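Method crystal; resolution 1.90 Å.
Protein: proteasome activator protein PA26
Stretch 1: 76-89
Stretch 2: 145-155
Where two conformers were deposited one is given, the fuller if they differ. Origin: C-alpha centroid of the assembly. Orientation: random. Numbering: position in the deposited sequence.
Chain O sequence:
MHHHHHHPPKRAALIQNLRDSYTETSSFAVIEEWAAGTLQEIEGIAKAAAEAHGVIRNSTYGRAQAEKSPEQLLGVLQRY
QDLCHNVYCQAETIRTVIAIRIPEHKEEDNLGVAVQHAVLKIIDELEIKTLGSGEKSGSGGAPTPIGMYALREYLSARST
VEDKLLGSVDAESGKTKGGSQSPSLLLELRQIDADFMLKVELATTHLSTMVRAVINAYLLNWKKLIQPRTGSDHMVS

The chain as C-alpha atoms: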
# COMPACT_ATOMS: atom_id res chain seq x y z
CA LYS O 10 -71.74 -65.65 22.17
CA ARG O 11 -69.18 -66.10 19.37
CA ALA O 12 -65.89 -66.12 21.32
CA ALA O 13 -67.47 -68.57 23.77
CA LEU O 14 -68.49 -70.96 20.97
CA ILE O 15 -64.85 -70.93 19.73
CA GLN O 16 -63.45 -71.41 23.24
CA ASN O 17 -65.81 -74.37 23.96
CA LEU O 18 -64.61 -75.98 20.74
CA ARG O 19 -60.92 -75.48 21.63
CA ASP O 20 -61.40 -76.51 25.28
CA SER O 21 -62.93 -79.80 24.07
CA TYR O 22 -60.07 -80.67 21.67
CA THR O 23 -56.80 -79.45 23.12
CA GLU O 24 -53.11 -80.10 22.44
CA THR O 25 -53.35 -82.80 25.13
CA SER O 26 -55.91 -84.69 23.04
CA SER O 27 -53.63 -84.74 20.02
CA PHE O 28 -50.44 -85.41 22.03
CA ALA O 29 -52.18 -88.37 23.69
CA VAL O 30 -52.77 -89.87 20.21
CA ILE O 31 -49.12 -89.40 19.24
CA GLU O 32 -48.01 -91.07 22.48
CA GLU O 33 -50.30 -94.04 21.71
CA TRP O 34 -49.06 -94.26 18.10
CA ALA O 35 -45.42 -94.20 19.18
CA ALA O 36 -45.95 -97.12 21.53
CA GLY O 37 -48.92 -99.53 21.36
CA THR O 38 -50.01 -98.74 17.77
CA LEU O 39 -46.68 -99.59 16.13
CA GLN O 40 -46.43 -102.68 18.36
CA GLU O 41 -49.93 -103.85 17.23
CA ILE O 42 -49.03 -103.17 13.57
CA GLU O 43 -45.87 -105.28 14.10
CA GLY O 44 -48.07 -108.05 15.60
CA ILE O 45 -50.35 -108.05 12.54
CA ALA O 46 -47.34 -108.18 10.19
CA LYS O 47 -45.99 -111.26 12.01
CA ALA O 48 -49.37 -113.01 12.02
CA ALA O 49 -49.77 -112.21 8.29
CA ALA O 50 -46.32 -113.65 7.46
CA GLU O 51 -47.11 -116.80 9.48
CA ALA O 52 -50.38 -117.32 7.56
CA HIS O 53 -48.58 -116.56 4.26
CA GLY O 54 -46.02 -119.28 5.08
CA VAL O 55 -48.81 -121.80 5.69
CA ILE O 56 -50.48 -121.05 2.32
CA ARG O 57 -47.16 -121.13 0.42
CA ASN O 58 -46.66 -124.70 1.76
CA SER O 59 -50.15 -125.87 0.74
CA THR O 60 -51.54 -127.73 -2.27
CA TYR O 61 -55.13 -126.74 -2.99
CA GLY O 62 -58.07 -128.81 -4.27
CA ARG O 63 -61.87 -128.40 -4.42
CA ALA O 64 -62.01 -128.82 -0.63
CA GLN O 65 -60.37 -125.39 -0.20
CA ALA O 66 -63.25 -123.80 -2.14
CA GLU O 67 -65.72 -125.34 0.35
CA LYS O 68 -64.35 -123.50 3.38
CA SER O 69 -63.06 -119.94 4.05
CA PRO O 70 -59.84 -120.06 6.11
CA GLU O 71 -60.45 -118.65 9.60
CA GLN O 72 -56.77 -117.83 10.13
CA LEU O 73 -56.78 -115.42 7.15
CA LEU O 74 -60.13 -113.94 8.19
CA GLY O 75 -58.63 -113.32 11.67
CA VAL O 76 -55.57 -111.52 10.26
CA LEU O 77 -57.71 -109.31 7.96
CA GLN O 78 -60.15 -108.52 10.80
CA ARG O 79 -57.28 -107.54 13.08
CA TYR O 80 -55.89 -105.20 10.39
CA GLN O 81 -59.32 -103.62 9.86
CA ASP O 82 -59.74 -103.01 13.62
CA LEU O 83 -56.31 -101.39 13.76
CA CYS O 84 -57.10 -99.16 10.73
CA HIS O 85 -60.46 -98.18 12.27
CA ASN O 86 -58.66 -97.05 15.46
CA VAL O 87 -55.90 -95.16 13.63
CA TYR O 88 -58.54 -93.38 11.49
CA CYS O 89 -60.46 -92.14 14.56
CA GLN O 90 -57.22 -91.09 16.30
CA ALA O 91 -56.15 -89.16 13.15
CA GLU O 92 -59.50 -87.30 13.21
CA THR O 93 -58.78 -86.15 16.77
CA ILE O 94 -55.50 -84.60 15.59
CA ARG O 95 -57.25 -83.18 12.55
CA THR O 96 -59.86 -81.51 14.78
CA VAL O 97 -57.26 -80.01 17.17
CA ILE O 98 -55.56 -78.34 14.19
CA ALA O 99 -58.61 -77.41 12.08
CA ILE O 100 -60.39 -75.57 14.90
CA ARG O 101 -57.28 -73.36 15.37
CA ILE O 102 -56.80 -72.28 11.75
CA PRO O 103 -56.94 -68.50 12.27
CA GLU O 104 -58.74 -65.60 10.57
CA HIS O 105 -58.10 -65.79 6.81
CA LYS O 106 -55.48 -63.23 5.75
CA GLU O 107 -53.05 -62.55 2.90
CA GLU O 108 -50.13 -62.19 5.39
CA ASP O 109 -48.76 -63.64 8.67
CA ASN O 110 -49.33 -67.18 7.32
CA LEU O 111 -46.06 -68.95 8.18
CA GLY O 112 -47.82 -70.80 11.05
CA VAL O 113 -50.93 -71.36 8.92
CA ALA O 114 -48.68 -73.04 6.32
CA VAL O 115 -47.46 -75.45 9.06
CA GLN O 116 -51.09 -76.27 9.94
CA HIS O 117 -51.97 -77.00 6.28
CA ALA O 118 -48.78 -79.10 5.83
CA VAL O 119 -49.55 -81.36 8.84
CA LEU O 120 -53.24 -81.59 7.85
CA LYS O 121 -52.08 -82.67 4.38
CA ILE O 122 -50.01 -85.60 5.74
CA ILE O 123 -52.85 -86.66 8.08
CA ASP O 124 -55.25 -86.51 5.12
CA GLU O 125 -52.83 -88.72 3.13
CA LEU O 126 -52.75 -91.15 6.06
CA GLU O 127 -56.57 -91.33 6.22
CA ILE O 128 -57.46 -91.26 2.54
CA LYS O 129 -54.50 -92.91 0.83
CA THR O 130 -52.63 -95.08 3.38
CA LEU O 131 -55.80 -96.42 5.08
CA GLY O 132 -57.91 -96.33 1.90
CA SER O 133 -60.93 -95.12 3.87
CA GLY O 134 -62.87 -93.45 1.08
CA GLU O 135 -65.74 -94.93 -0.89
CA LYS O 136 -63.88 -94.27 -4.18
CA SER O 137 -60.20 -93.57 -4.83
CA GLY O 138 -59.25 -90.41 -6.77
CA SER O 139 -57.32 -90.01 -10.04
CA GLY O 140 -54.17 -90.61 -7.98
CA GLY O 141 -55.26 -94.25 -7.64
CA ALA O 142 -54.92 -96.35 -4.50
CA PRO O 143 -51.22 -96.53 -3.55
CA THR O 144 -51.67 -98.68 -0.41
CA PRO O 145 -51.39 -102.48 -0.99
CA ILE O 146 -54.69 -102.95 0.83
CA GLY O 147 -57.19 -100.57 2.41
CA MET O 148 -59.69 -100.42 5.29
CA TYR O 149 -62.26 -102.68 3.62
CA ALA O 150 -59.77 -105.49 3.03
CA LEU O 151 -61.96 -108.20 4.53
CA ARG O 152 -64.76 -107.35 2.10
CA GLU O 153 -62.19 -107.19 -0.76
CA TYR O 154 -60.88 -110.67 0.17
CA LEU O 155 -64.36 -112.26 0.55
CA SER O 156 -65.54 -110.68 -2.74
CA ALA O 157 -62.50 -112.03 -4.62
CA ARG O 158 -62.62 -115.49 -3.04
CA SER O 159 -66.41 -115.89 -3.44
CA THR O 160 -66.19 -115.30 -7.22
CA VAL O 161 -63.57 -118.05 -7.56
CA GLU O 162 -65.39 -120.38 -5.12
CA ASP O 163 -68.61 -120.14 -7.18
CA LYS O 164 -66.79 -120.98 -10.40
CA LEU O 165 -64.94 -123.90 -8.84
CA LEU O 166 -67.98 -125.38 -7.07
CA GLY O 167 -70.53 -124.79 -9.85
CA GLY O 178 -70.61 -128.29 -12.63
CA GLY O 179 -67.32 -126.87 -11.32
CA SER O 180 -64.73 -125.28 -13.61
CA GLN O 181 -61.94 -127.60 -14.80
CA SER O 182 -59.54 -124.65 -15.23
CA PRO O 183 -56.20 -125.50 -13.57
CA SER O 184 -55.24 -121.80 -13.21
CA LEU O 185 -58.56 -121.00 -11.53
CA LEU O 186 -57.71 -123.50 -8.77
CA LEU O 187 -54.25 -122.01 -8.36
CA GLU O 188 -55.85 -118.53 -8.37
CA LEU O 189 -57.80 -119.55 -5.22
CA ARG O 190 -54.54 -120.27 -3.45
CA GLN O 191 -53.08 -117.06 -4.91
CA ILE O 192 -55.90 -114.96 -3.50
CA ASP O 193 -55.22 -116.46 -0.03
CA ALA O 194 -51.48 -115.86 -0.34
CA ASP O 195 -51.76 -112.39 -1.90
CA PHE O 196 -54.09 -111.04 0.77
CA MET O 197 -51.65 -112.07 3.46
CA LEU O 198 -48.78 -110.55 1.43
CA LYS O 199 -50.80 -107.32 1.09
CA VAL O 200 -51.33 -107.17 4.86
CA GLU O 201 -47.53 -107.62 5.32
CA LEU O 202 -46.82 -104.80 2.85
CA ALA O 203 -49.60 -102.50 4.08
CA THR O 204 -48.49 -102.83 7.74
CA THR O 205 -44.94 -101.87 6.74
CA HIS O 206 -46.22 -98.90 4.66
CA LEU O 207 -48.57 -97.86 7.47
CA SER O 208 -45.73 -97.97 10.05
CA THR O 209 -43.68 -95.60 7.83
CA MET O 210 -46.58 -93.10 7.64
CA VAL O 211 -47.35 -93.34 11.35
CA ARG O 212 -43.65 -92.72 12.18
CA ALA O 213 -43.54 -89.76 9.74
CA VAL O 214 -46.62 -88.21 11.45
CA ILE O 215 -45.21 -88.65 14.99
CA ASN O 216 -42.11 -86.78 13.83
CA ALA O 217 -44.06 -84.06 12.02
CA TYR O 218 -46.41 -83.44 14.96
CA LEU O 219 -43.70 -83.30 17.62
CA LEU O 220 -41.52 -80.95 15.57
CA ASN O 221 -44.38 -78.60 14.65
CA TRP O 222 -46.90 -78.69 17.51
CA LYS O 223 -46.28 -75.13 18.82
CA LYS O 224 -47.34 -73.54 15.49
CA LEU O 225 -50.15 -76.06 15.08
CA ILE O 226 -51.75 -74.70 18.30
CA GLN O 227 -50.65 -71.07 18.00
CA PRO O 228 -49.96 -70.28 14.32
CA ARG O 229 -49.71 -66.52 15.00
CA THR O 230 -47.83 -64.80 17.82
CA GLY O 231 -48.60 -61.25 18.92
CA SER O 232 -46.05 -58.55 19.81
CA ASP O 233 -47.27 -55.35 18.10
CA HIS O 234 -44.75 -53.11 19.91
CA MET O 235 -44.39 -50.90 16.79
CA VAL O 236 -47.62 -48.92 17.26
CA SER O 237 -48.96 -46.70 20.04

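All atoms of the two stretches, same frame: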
# COMPACT_ATOMS: atom_id res chain seq x y z
N VAL O 76 -56.61 -112.50 10.58
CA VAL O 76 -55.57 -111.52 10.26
C VAL O 76 -56.20 -110.25 9.64
O VAL O 76 -55.91 -109.14 10.08
CB VAL O 76 -54.44 -112.10 9.35
CG1 VAL O 76 -53.50 -110.99 8.83
CG2 VAL O 76 -53.62 -113.17 10.10
N LEU O 77 -57.05 -110.44 8.63
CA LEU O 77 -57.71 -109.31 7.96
C LEU O 77 -58.59 -108.49 8.91
O LEU O 77 -58.61 -107.26 8.84
CB LEU O 77 -58.48 -109.76 6.71
CG LEU O 77 -57.55 -110.23 5.56
CD1 LEU O 77 -58.20 -111.25 4.67
CD2 LEU O 77 -56.99 -109.06 4.69
N GLN O 78 -59.31 -109.18 9.81
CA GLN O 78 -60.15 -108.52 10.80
C GLN O 78 -59.32 -107.67 11.75
O GLN O 78 -59.70 -106.56 12.11
CB GLN O 78 -60.96 -109.55 11.61
CG GLN O 78 -61.84 -108.91 12.68
CD GLN O 78 -63.04 -108.19 12.10
OE1 GLN O 78 -64.05 -108.83 11.78
NE2 GLN O 78 -62.95 -106.86 11.97
N ARG O 79 -58.18 -108.21 12.15
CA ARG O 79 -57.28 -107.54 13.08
C ARG O 79 -56.70 -106.27 12.43
O ARG O 79 -56.55 -105.24 13.10
CB ARG O 79 -56.15 -108.48 13.43
CG ARG O 79 -55.30 -108.06 14.60
CD ARG O 79 -54.41 -109.16 15.12
NE ARG O 79 -53.41 -108.62 16.03
CZ ARG O 79 -52.31 -109.27 16.40
NH1 ARG O 79 -52.08 -110.50 15.95
NH2 ARG O 79 -51.46 -108.69 17.23
N TYR O 80 -56.38 -106.36 11.14
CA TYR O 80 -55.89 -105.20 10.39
C TYR O 80 -56.97 -104.13 10.30
O TYR O 80 -56.71 -102.95 10.59
CB TYR O 80 -55.33 -105.60 9.01
CG TYR O 80 -54.66 -104.42 8.31
CD1 TYR O 80 -53.55 -103.81 8.89
CD2 TYR O 80 -55.17 -103.91 7.12
CE1 TYR O 80 -52.93 -102.72 8.27
CE2 TYR O 80 -54.55 -102.81 6.50
CZ TYR O 80 -53.44 -102.23 7.09
OH TYR O 80 -52.82 -101.15 6.52
N GLN O 81 -58.19 -104.54 9.93
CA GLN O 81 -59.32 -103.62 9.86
C GLN O 81 -59.58 -102.90 11.19
O GLN O 81 -59.79 -101.68 11.21
CB GLN O 81 -60.58 -104.33 9.33
CG GLN O 81 -61.76 -103.39 9.09
CD GLN O 81 -62.87 -104.03 8.27
OE1 GLN O 81 -64.01 -103.63 8.38
NE2 GLN O 81 -62.52 -105.03 7.45
N ASP O 82 -59.56 -103.64 12.31
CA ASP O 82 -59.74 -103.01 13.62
C ASP O 82 -58.65 -101.97 13.89
O ASP O 82 -58.93 -100.87 14.38
CB ASP O 82 -59.76 -104.06 14.76
CG ASP O 82 -60.98 -104.99 14.68
OD1 ASP O 82 -62.00 -104.62 14.04
OD2 ASP O 82 -60.98 -106.12 15.23
N LEU O 83 -57.41 -102.33 13.59
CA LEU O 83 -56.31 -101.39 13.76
C LEU O 83 -56.54 -100.12 12.90
O LEU O 83 -56.38 -99.00 13.39
CB LEU O 83 -54.98 -102.08 13.41
CG LEU O 83 -53.63 -101.37 13.57
CD1 LEU O 83 -53.45 -100.33 12.46
CD2 LEU O 83 -53.45 -100.74 14.94
N CYS O 84 -56.90 -100.31 11.63
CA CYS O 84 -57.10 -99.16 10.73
C CYS O 84 -58.26 -98.28 11.21
O CYS O 84 -58.17 -97.04 11.18
CB CYS O 84 -57.39 -99.65 9.31
SG CYS O 84 -55.94 -100.37 8.51
N HIS O 85 -59.35 -98.91 11.64
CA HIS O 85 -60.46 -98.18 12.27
C HIS O 85 -59.96 -97.26 13.40
O HIS O 85 -60.28 -96.07 13.42
CB HIS O 85 -61.52 -99.18 12.79
CG HIS O 85 -62.62 -98.57 13.62
ND1 HIS O 85 -63.45 -99.33 14.42
CD2 HIS O 85 -63.05 -97.29 13.75
CE1 HIS O 85 -64.33 -98.54 15.02
NE2 HIS O 85 -64.11 -97.30 14.63
N ASN O 86 -59.19 -97.82 14.34
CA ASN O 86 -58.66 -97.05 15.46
C ASN O 86 -57.75 -95.88 15.04
O ASN O 86 -57.89 -94.76 15.53
CB ASN O 86 -57.88 -97.97 16.42
CG ASN O 86 -58.79 -98.91 17.19
OD1 ASN O 86 -60.01 -98.69 17.28
ND2 ASN O 86 -58.21 -99.96 17.77
N VAL O 87 -56.82 -96.17 14.15
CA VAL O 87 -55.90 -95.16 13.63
C VAL O 87 -56.68 -94.04 12.93
O VAL O 87 -56.36 -92.86 13.13
CB VAL O 87 -54.84 -95.78 12.70
CG1 VAL O 87 -54.06 -94.68 11.95
CG2 VAL O 87 -53.87 -96.68 13.53
N TYR O 88 -57.69 -94.39 12.15
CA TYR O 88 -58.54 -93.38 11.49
C TYR O 88 -59.18 -92.43 12.51
O TYR O 88 -59.15 -91.22 12.33
CB TYR O 88 -59.65 -94.05 10.65
CG TYR O 88 -60.52 -93.09 9.85
CD1 TYR O 88 -60.28 -92.88 8.49
CD2 TYR O 88 -61.62 -92.43 10.43
CE1 TYR O 88 -61.08 -92.04 7.74
CE2 TYR O 88 -62.43 -91.58 9.67
CZ TYR O 88 -62.14 -91.39 8.32
OH TYR O 88 -62.92 -90.58 7.53
N CYS O 89 -59.79 -92.98 13.55
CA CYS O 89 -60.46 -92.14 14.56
C CYS O 89 -59.46 -91.29 15.36
O CYS O 89 -59.74 -90.14 15.70
CB CYS O 89 -61.37 -93.00 15.47
SG CYS O 89 -62.78 -93.73 14.57
N PRO O 145 -51.17 -101.10 -0.52
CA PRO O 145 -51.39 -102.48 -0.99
C PRO O 145 -52.80 -103.01 -0.68
O PRO O 145 -53.36 -103.79 -1.45
CB PRO O 145 -50.31 -103.28 -0.26
CG PRO O 145 -49.23 -102.26 -0.04
CD PRO O 145 -49.99 -101.01 0.36
N ILE O 146 -53.37 -102.55 0.43
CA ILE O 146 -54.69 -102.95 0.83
C ILE O 146 -55.28 -101.89 1.76
O ILE O 146 -54.57 -101.35 2.62
CB ILE O 146 -54.67 -104.38 1.46
CG1 ILE O 146 -56.02 -105.07 1.30
CG2 ILE O 146 -54.15 -104.40 2.91
CD1 ILE O 146 -55.99 -106.56 1.74
N GLY O 147 -56.55 -101.57 1.57
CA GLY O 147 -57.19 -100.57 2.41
C GLY O 147 -58.05 -101.07 3.55
O GLY O 147 -58.02 -102.25 3.90
N MET O 148 -58.85 -100.17 4.10
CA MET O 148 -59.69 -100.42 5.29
C MET O 148 -60.80 -101.45 5.12
O MET O 148 -61.34 -101.97 6.11
CB MET O 148 -60.33 -99.12 5.72
CG MET O 148 -59.44 -98.24 6.52
SD MET O 148 -60.41 -97.03 7.39
CE MET O 148 -61.04 -98.04 8.73
N TYR O 149 -61.19 -101.71 3.89
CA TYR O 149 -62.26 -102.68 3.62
C TYR O 149 -61.68 -103.94 2.99
O TYR O 149 -62.21 -104.46 2.02
CB TYR O 149 -63.35 -102.01 2.79
CG TYR O 149 -63.65 -100.62 3.31
CD1 TYR O 149 -63.27 -99.47 2.59
CD2 TYR O 149 -64.23 -100.44 4.57
CE1 TYR O 149 -63.49 -98.20 3.10
CE2 TYR O 149 -64.47 -99.17 5.09
CZ TYR O 149 -64.10 -98.06 4.35
OH TYR O 149 -64.32 -96.81 4.87
N ALA O 150 -60.59 -104.41 3.58
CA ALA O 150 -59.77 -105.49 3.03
C ALA O 150 -60.47 -106.83 3.18
O ALA O 150 -60.34 -107.71 2.32
CB ALA O 150 -58.47 -105.54 3.79
N LEU O 151 -61.19 -106.99 4.28
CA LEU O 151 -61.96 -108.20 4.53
C LEU O 151 -63.04 -108.38 3.47
O LEU O 151 -63.17 -109.45 2.90
CB LEU O 151 -62.57 -108.14 5.92
CG LEU O 151 -63.01 -109.41 6.64
CD1 LEU O 151 -62.22 -110.66 6.22
CD2 LEU O 151 -62.89 -109.14 8.13
N ARG O 152 -63.80 -107.32 3.19
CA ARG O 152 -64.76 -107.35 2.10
C ARG O 152 -64.10 -107.60 0.73
O ARG O 152 -64.64 -108.36 -0.06
CB ARG O 152 -65.63 -106.10 2.08
CG ARG O 152 -66.54 -106.01 0.87
CD ARG O 152 -68.02 -105.90 1.20
NE ARG O 152 -68.81 -105.92 -0.03
CZ ARG O 152 -69.47 -104.87 -0.54
NH1 ARG O 152 -69.47 -103.69 0.08
NH2 ARG O 152 -70.13 -105.01 -1.68
N GLU O 153 -62.97 -106.95 0.47
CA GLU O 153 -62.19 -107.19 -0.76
C GLU O 153 -61.84 -108.68 -0.90
O GLU O 153 -62.06 -109.27 -1.95
CB GLU O 153 -60.87 -106.41 -0.75
CG GLU O 153 -60.92 -104.88 -0.79
CD GLU O 153 -59.53 -104.29 -1.01
OE1 GLU O 153 -58.73 -104.93 -1.76
OE2 GLU O 153 -59.20 -103.21 -0.43
N TYR O 154 -61.29 -109.26 0.16
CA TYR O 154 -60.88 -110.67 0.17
C TYR O 154 -62.07 -111.61 -0.08
O TYR O 154 -62.01 -112.46 -0.97
CB TYR O 154 -60.17 -111.01 1.48
CG TYR O 154 -59.90 -112.49 1.73
CD1 TYR O 154 -58.93 -113.17 1.00
CD2 TYR O 154 -60.59 -113.18 2.74
CE1 TYR O 154 -58.69 -114.53 1.22
CE2 TYR O 154 -60.36 -114.53 2.98
CZ TYR O 154 -59.40 -115.19 2.24
OH TYR O 154 -59.16 -116.52 2.48
N LEU O 155 -63.14 -111.44 0.70
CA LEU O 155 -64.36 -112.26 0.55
C LEU O 155 -64.98 -112.16 -0.85
O LEU O 155 -65.33 -113.19 -1.44
CB LEU O 155 -65.38 -111.94 1.66
CG LEU O 155 -64.82 -112.21 3.07
CD1 LEU O 155 -65.79 -111.70 4.17
CD2 LEU O 155 -64.45 -113.69 3.26
O HOH W 1 -53.95 -99.91 4.63

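Residues 76-89 lie within a longer helix, held by regular i to i+4 backbone hydrogen bonds such as C84 N to Y80 O (2.8 Å). The second stretch approaches as a loop, 145-149, and turns into a helix at A150, with Y149 at the N-cap position. The two helices run roughly antiparallel, at 149°, and their axes approach to 9.4 Å. The backbones come close at two points: the CA atoms of L77 and L151 are 5.6 Å apart, as are those of Q81 and M148.

No direct hydrogen bond links the stretches; the 616 Å² buried between them is mainly apolar. L77 points toward the second stretch and meets four of its residues. Its CD2 lies 4.0 Å from I146 CD1 and 3.9 Å from A150 CB, its CB is 3.9 Å from L151 CD1, and its CD1 is 3.6 Å from Y154 CG. The branched leucine can thus reach both the loop and the first helical turns, while the small A150 side chain, also directed toward the partner, fits beside it.

One helical turn along, the aliphatic CG of Q81 packs 3.3 Å from M148 O. Beyond it, M148 leaves its backbone sideways, but the end of its unbranched chain comes nearer the first helix. Its CG lies 3.7 Å from C84 CB, its CE 3.5 Å from H85 N, and its SD 4.3 Å from Y88 CD1, an oblique sulfur-aromatic contact.

Y80 combines apolar and polar roles. Its CE2 packs 3.9 Å from I146 CG2, while its hydroxyl reaches a water that bridges the stretches: Y80 OH donates to the water oxygen (2.5 Å), which in turn donates to I146 O (2.5 Å). This water supplies a polar link in an otherwise largely hydrophobic contact.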